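Local coordinates for bifunctional protein PutA (Bradyrhizobium diazoefficiens, PDB 6BSN) that probably oxidises proline to glutamate in two steps, an FAD-dependent proline dehydrogenase reaction followed by an NAD-dependent aldehyde dehydrogenase reaction, at residues P392-H397 with F415-L420; R419-G424 with Y440-P445. The protein carries 1 engineered substitution. All coordinates share one frame; numbering follows the deposited sequence.

Contact 1: P392-H397 with F415-L420; sequences PQFATH and FEFQRL. With FDA (dihydroflavine-adenine dinucleotide), chain C.
F415 sets its CB against CD of P392 (3.8 Å), and its ring atom CD1 reaches the edge of the F394 ring, close to its plane; the two rings stand at 61°. E416 N then binds P392 O, and E416 O takes the amide of F394 in a nearly straight bond (167°). The E416 side chain runs alongside Q393, its CG wedged between backbone N and carbonyl carbon (chi1 80°), so that OE2 faces Q393 NE2. That bond is weak, and Q393 NE2 has its stronger one with N276 OD1; E416 OE2 accepts a firmer bond from Q418 NE2 (2.8 Å) and forms a salt bridge with R441 NE, its strongest partner. F417 lies on the other side of the sheet, CD2 against CB of F394. These are neighbouring parallel strands of the proline dehydrogenase barrel, joined through helix 399-409 as a beta-alpha-beta unit. Q418 N binds F394 O from well above the carbonyl plane, and a water bridges Q418 NE2 to Q393 OE1. Q418 CB meets A395 CB (3.8 Å), both beside the dimethylbenzene end of the flavin. CB of R419 touches H397 CD2 (3.5 Å). L420 N donates to H397 NE2 at 3.0 Å in the imidazole plane, which should help fix the ring's rotation, while T396 OG1 hydrogen-bonds O1P of the reduced FAD at 2.6 Å and H397 N its O2P.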
# COMPACT_ATOMS: atom_id res chain seq x y z
N PRO A 392 -6.42 -9.30 55.35
CA PRO A 392 -6.01 -9.49 53.95
C PRO A 392 -4.52 -9.69 53.85
O PRO A 392 -3.75 -9.16 54.65
CB PRO A 392 -6.43 -8.18 53.26
CG PRO A 392 -7.21 -7.36 54.33
CD PRO A 392 -6.74 -7.90 55.65
N GLN A 393 -4.13 -10.48 52.86
CA GLN A 393 -2.72 -10.78 52.57
C GLN A 393 -2.51 -10.48 51.09
O GLN A 393 -3.10 -11.15 50.23
CB GLN A 393 -2.38 -12.24 52.91
CG GLN A 393 -2.85 -12.64 54.32
CD GLN A 393 -2.91 -14.16 54.53
OE1 GLN A 393 -3.64 -14.88 53.84
NE2 GLN A 393 -2.11 -14.64 55.47
N PHE A 394 -1.70 -9.47 50.79
CA PHE A 394 -1.53 -9.01 49.41
C PHE A 394 -0.26 -9.67 48.88
O PHE A 394 0.85 -9.24 49.20
CB PHE A 394 -1.50 -7.49 49.36
CG PHE A 394 -2.76 -6.86 49.92
CD1 PHE A 394 -3.97 -6.99 49.25
CD2 PHE A 394 -2.74 -6.19 51.14
CE1 PHE A 394 -5.13 -6.46 49.77
CE2 PHE A 394 -3.90 -5.65 51.66
CZ PHE A 394 -5.10 -5.78 50.97
N ALA A 395 -0.43 -10.73 48.09
CA ALA A 395 0.68 -11.51 47.55
C ALA A 395 1.02 -10.96 46.16
O ALA A 395 0.32 -11.24 45.18
CB ALA A 395 0.33 -12.99 47.48
N THR A 396 2.11 -10.21 46.08
CA THR A 396 2.56 -9.62 44.83
C THR A 396 4.02 -9.20 44.98
O THR A 396 4.47 -8.85 46.07
CB THR A 396 1.70 -8.41 44.44
OG1 THR A 396 2.26 -7.77 43.29
CG2 THR A 396 1.68 -7.42 45.56
N HIS A 397 4.76 -9.23 43.87
CA HIS A 397 6.12 -8.71 43.83
C HIS A 397 6.20 -7.45 42.96
O HIS A 397 7.28 -7.08 42.51
CB HIS A 397 7.12 -9.76 43.32
CG HIS A 397 6.96 -11.11 43.94
ND1 HIS A 397 6.43 -12.19 43.26
CD2 HIS A 397 7.25 -11.56 45.18
CE1 HIS A 397 6.42 -13.24 44.05
NE2 HIS A 397 6.90 -12.89 45.23
N PHE A 415 -3.23 -6.10 58.14
CA PHE A 415 -3.05 -6.81 56.87
C PHE A 415 -1.57 -7.17 56.76
O PHE A 415 -0.77 -6.82 57.63
CB PHE A 415 -3.53 -5.95 55.69
CG PHE A 415 -2.67 -4.74 55.44
CD1 PHE A 415 -1.68 -4.75 54.46
CD2 PHE A 415 -2.86 -3.58 56.18
CE1 PHE A 415 -0.90 -3.63 54.22
CE2 PHE A 415 -2.07 -2.45 55.96
CZ PHE A 415 -1.09 -2.48 54.98
N GLU A 416 -1.20 -7.86 55.68
CA GLU A 416 0.20 -8.14 55.44
C GLU A 416 0.44 -8.24 53.94
O GLU A 416 -0.50 -8.41 53.16
CB GLU A 416 0.65 -9.45 56.13
CG GLU A 416 0.25 -10.69 55.31
CD GLU A 416 0.52 -12.02 55.99
OE1 GLU A 416 0.89 -12.05 57.18
OE2 GLU A 416 0.31 -13.06 55.31
N PHE A 417 1.70 -8.14 53.55
CA PHE A 417 2.09 -8.52 52.20
C PHE A 417 2.67 -9.94 52.20
O PHE A 417 3.01 -10.51 53.24
CB PHE A 417 3.09 -7.51 51.63
CG PHE A 417 2.51 -6.15 51.38
CD1 PHE A 417 2.68 -5.13 52.32
CD2 PHE A 417 1.79 -5.89 50.22
CE1 PHE A 417 2.12 -3.87 52.10
CE2 PHE A 417 1.24 -4.64 49.98
CZ PHE A 417 1.40 -3.63 50.91
N GLN A 418 2.79 -10.51 51.00
CA GLN A 418 3.33 -11.86 50.86
C GLN A 418 4.22 -11.92 49.63
O GLN A 418 4.00 -11.21 48.64
CB GLN A 418 2.25 -12.94 50.74
CG GLN A 418 1.36 -13.09 51.96
CD GLN A 418 0.48 -14.32 51.90
OE1 GLN A 418 0.20 -14.87 50.81
NE2 GLN A 418 0.02 -14.77 53.08
N ARG A 419 5.25 -12.75 49.71
CA ARG A 419 6.15 -12.96 48.60
C ARG A 419 6.59 -14.41 48.60
O ARG A 419 6.41 -15.14 49.58
CB ARG A 419 7.36 -12.03 48.69
CG ARG A 419 8.26 -12.33 49.91
CD ARG A 419 9.50 -11.44 49.93
NE ARG A 419 10.54 -12.01 50.79
CZ ARG A 419 11.61 -12.66 50.33
NH1 ARG A 419 12.49 -13.16 51.18
NH2 ARG A 419 11.79 -12.82 49.03
N LEU A 420 7.22 -14.81 47.50
CA LEU A 420 7.80 -16.13 47.34
C LEU A 420 9.31 -16.03 47.50
O LEU A 420 9.94 -15.11 46.96
CB LEU A 420 7.45 -16.69 45.96
CG LEU A 420 6.28 -17.66 45.97
CD1 LEU A 420 5.83 -17.97 44.54
CD2 LEU A 420 6.69 -18.94 46.73
PA FDA C . 2.92 -8.84 37.96
O1A FDA C . 4.07 -8.70 36.93
O2A FDA C . 2.32 -7.69 38.54
O5B FDA C . 1.64 -9.41 37.46
C5B FDA C . 1.67 -10.59 36.68
C4B FDA C . 0.26 -11.15 36.52
O4B FDA C . -0.55 -10.34 35.71
C3B FDA C . 0.16 -12.50 35.89
O3B FDA C . 0.46 -13.48 36.79
C2B FDA C . -1.26 -12.54 35.48
O2B FDA C . -2.07 -12.92 36.54
C1B FDA C . -1.52 -11.12 35.09
N9A FDA C . -1.48 -10.88 33.66
C8A FDA C . -0.39 -10.96 32.80
N7A FDA C . -0.79 -10.67 31.57
C5A FDA C . -2.16 -10.40 31.57
C6A FDA C . -3.09 -10.05 30.61
N6A FDA C . -2.70 -9.89 29.24
N1A FDA C . -4.37 -9.85 30.95
C2A FDA C . -4.79 -9.98 32.23
N3A FDA C . -3.90 -10.32 33.19
C4A FDA C . -2.61 -10.53 32.91
N1 FDA C . -1.68 -17.47 41.90
C2 FDA C . -2.90 -18.20 41.82
O2 FDA C . -3.55 -18.20 40.61
N3 FDA C . -3.40 -18.90 42.95
C4 FDA C . -2.69 -18.87 44.16
O4 FDA C . -3.15 -19.52 45.28
C4X FDA C . -1.41 -18.10 44.25
N5 FDA C . -0.66 -18.09 45.47
C5X FDA C . 0.46 -17.17 45.58
C6 FDA C . 1.13 -17.00 46.91
C7 FDA C . 2.18 -16.05 47.02
C7M FDA C . 2.86 -15.87 48.35
C8 FDA C . 2.58 -15.26 45.88
C8M FDA C . 3.69 -14.24 45.97
C9 FDA C . 1.95 -15.43 44.63
C9A FDA C . 0.85 -16.42 44.50
N10 FDA C . 0.26 -16.66 43.20
C10 FDA C . -0.95 -17.43 43.15
C1' FDA C . 0.86 -16.17 41.95
C2' FDA C . 0.22 -14.86 41.52
O2' FDA C . -1.10 -15.07 41.15
C3' FDA C . 0.97 -14.24 40.35
O3' FDA C . 0.96 -15.16 39.35
C4' FDA C . 2.44 -13.86 40.60
O4' FDA C . 2.66 -13.56 41.93
C5' FDA C . 2.84 -12.66 39.75
O5' FDA C . 1.96 -11.57 39.97
P FDA C . 2.44 -10.12 40.48
O1P FDA C . 1.43 -9.21 41.24
O2P FDA C . 3.74 -10.54 41.26
O3P FDA C . 3.29 -9.63 39.17
O HOH W 1 -2.28 -16.89 52.82

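Contact 2: R419-G424 with Y440-P445; sequences RLHGMG and YRTYAP. With FDA (dihydroflavine-adenine dinucleotide), chain C; SO4 (sulfate ion), chain J.
Parallel strand pairing joins R419-L420 to T442-Y443 where strand 416-420 ends and the chain turns off toward helix 425-434, beside the dimethylbenzene end of the reduced flavin. R419 is gripped through both backbone N and backbone O: its N donates to R441 O and its O accepts from Y443 N at 3.0 Å. One step on, H421 N donates to Y443 O at 2.7 Å, nearly straight at 162°.

The R419 side chain makes the main polar side-chain contact. Extended from CG to NE, it runs beside Y440, whose CE2 comes within 3.9 Å of R419 NE, and crosses T442. T442 CG2 lies over one guanidinium face, offset toward the rim, 3.5 Å from R419 NH1. T442 OG1, held anti to the carbonyl carbon (chi1 -62°), accepts a weak, strongly bent bond from R419 NE. A stronger bond leaves the far end, R419 NH2 to M423 O at 2.8 Å, with the oxygen in the guanidinium plane, so the arginine ties the strand to the loop that follows it. That loop holds a type II turn from L420 to M423, closed by M423 N on L420 O, within a beta-alpha-beta unit of the TIM-barrel domain. G424 is the N-cap of helix 425-434, and its N binds a sulfate probably left by the crystallisation liquor, which E425 and A426 also bind through their backbone N atoms.

On the opposite side of the sheet from R419 and T442, CD2 of L420 packs on CB of Y443. The Y443 ring turns CD2 to the flavin methyl C7M (3.4 Å), and its OH is hydrogen-bonded to R341 NH2. H421 CB comes near A444 CA (4.1 Å), while H421 ND1 is hydrogen-bonded to H168 ND1.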
# COMPACT_ATOMS: atom_id res chain seq x y z
N ARG A 419 5.25 -12.75 49.71
CA ARG A 419 6.15 -12.96 48.60
C ARG A 419 6.59 -14.41 48.60
O ARG A 419 6.41 -15.14 49.58
CB ARG A 419 7.36 -12.03 48.69
CG ARG A 419 8.26 -12.33 49.91
CD ARG A 419 9.50 -11.44 49.93
NE ARG A 419 10.54 -12.01 50.79
CZ ARG A 419 11.61 -12.66 50.33
NH1 ARG A 419 12.49 -13.16 51.18
NH2 ARG A 419 11.79 -12.82 49.03
N LEU A 420 7.22 -14.81 47.50
CA LEU A 420 7.80 -16.13 47.34
C LEU A 420 9.31 -16.03 47.50
O LEU A 420 9.94 -15.11 46.96
CB LEU A 420 7.45 -16.69 45.96
CG LEU A 420 6.28 -17.66 45.97
CD1 LEU A 420 5.83 -17.97 44.54
CD2 LEU A 420 6.69 -18.94 46.73
N HIS A 421 9.89 -16.98 48.23
CA HIS A 421 11.34 -16.97 48.43
C HIS A 421 12.04 -16.88 47.08
O HIS A 421 11.65 -17.55 46.13
CB HIS A 421 11.79 -18.24 49.17
CG HIS A 421 13.02 -18.05 50.01
ND1 HIS A 421 14.26 -17.80 49.46
CD2 HIS A 421 13.19 -18.04 51.35
CE1 HIS A 421 15.14 -17.65 50.43
NE2 HIS A 421 14.52 -17.79 51.58
N GLY A 422 13.01 -15.97 46.98
CA GLY A 422 13.70 -15.74 45.73
C GLY A 422 13.11 -14.67 44.83
O GLY A 422 13.64 -14.45 43.73
N MET A 423 12.04 -13.99 45.27
CA MET A 423 11.45 -12.88 44.53
C MET A 423 11.02 -11.81 45.52
O MET A 423 10.60 -12.12 46.63
CB MET A 423 10.23 -13.31 43.70
CG MET A 423 10.51 -14.39 42.66
SD MET A 423 8.98 -14.86 41.80
CE MET A 423 8.89 -13.49 40.68
N GLY A 424 11.12 -10.55 45.10
CA GLY A 424 10.68 -9.46 45.94
C GLY A 424 11.47 -9.21 47.21
O GLY A 424 11.00 -8.46 48.07
N TYR A 440 5.39 -8.54 56.18
CA TYR A 440 5.27 -9.36 54.98
C TYR A 440 5.65 -10.79 55.31
O TYR A 440 6.56 -11.03 56.10
CB TYR A 440 6.10 -8.85 53.82
CG TYR A 440 7.59 -8.72 54.04
CD1 TYR A 440 8.11 -7.60 54.65
CD2 TYR A 440 8.48 -9.67 53.54
CE1 TYR A 440 9.48 -7.45 54.82
CE2 TYR A 440 9.84 -9.53 53.71
CZ TYR A 440 10.34 -8.41 54.35
OH TYR A 440 11.68 -8.23 54.52
N ARG A 441 4.91 -11.73 54.72
CA ARG A 441 5.12 -13.17 54.87
C ARG A 441 5.89 -13.70 53.66
O ARG A 441 5.55 -13.38 52.51
CB ARG A 441 3.77 -13.87 55.01
CG ARG A 441 3.82 -15.38 55.16
CD ARG A 441 2.39 -15.91 55.30
NE ARG A 441 1.66 -15.21 56.35
CZ ARG A 441 1.60 -15.61 57.62
NH1 ARG A 441 2.25 -16.72 58.01
NH2 ARG A 441 0.90 -14.91 58.52
N THR A 442 6.92 -14.51 53.92
CA THR A 442 7.73 -15.13 52.87
C THR A 442 7.45 -16.63 52.86
O THR A 442 7.60 -17.29 53.89
CB THR A 442 9.23 -14.88 53.09
OG1 THR A 442 9.48 -13.48 53.04
CG2 THR A 442 10.07 -15.55 52.00
N TYR A 443 7.05 -17.15 51.70
CA TYR A 443 6.80 -18.58 51.52
C TYR A 443 7.97 -19.21 50.78
O TYR A 443 8.48 -18.65 49.81
CB TYR A 443 5.55 -18.85 50.70
CG TYR A 443 4.23 -18.60 51.36
CD1 TYR A 443 3.51 -19.63 51.93
CD2 TYR A 443 3.68 -17.32 51.35
CE1 TYR A 443 2.27 -19.39 52.51
CE2 TYR A 443 2.45 -17.07 51.91
CZ TYR A 443 1.75 -18.10 52.50
OH TYR A 443 0.53 -17.82 53.07
N ALA A 444 8.34 -20.39 51.21
CA ALA A 444 9.27 -21.19 50.43
C ALA A 444 8.55 -22.39 49.82
O ALA A 444 7.69 -22.98 50.49
CB ALA A 444 10.44 -21.67 51.31
N PRO A 445 8.86 -22.78 48.58
CA PRO A 445 8.32 -24.04 48.05
C PRO A 445 8.93 -25.22 48.78
O PRO A 445 10.15 -25.28 48.96
CB PRO A 445 8.74 -24.02 46.57
CG PRO A 445 9.25 -22.64 46.32
CD PRO A 445 9.74 -22.13 47.60
PA FDA C . 2.92 -8.84 37.96
O1A FDA C . 4.07 -8.70 36.93
O2A FDA C . 2.32 -7.69 38.54
O5B FDA C . 1.64 -9.41 37.46
C5B FDA C . 1.67 -10.59 36.68
C4B FDA C . 0.26 -11.15 36.52
O4B FDA C . -0.55 -10.34 35.71
C3B FDA C . 0.16 -12.50 35.89
O3B FDA C . 0.46 -13.48 36.79
C2B FDA C . -1.26 -12.54 35.48
O2B FDA C . -2.07 -12.92 36.54
C1B FDA C . -1.52 -11.12 35.09
N9A FDA C . -1.48 -10.88 33.66
C8A FDA C . -0.39 -10.96 32.80
N7A FDA C . -0.79 -10.67 31.57
C5A FDA C . -2.16 -10.40 31.57
C6A FDA C . -3.09 -10.05 30.61
N6A FDA C . -2.70 -9.89 29.24
N1A FDA C . -4.37 -9.85 30.95
C2A FDA C . -4.79 -9.98 32.23
N3A FDA C . -3.90 -10.32 33.19
C4A FDA C . -2.61 -10.53 32.91
N1 FDA C . -1.68 -17.47 41.90
C2 FDA C . -2.90 -18.20 41.82
O2 FDA C . -3.55 -18.20 40.61
N3 FDA C . -3.40 -18.90 42.95
C4 FDA C . -2.69 -18.87 44.16
O4 FDA C . -3.15 -19.52 45.28
C4X FDA C . -1.41 -18.10 44.25
N5 FDA C . -0.66 -18.09 45.47
C5X FDA C . 0.46 -17.17 45.58
C6 FDA C . 1.13 -17.00 46.91
C7 FDA C . 2.18 -16.05 47.02
C7M FDA C . 2.86 -15.87 48.35
C8 FDA C . 2.58 -15.26 45.88
C8M FDA C . 3.69 -14.24 45.97
C9 FDA C . 1.95 -15.43 44.63
C9A FDA C . 0.85 -16.42 44.50
N10 FDA C . 0.26 -16.66 43.20
C10 FDA C . -0.95 -17.43 43.15
C1' FDA C . 0.86 -16.17 41.95
C2' FDA C . 0.22 -14.86 41.52
O2' FDA C . -1.10 -15.07 41.15
C3' FDA C . 0.97 -14.24 40.35
O3' FDA C . 0.96 -15.16 39.35
C4' FDA C . 2.44 -13.86 40.60
O4' FDA C . 2.66 -13.56 41.93
C5' FDA C . 2.84 -12.66 39.75
O5' FDA C . 1.96 -11.57 39.97
P FDA C . 2.44 -10.12 40.48
O1P FDA C . 1.43 -9.21 41.24
O2P FDA C . 3.74 -10.54 41.26
O3P FDA C . 3.29 -9.63 39.17
S SO4 J . 14.54 -10.15 44.57
O1 SO4 J . 13.45 -10.20 43.59
O2 SO4 J . 15.82 -10.46 43.93
O3 SO4 J . 14.31 -11.14 45.62
O4 SO4 J . 14.61 -8.81 45.14

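From the N terminus, strand 390-395 comes first; contact 1 closes the loop that runs out through helix 399-409 and back along strand 416-420. Contact 2 starts on that same strand and closes the next loop, through helix 425-434 to strand 440-448. The loops follow one another, overlapping in R419 and L420 alone; neither nests in the other, and strand 416-420 is the middle of three adjacent parallel barrel strands. F417 O meets R441 N (2.7 Å), a probable hydrogen bond, and Q418 NE2 packs on R441 CD, so the two contacts also touch directly. At the C-terminal ends of these strands both contacts reach the reduced FAD.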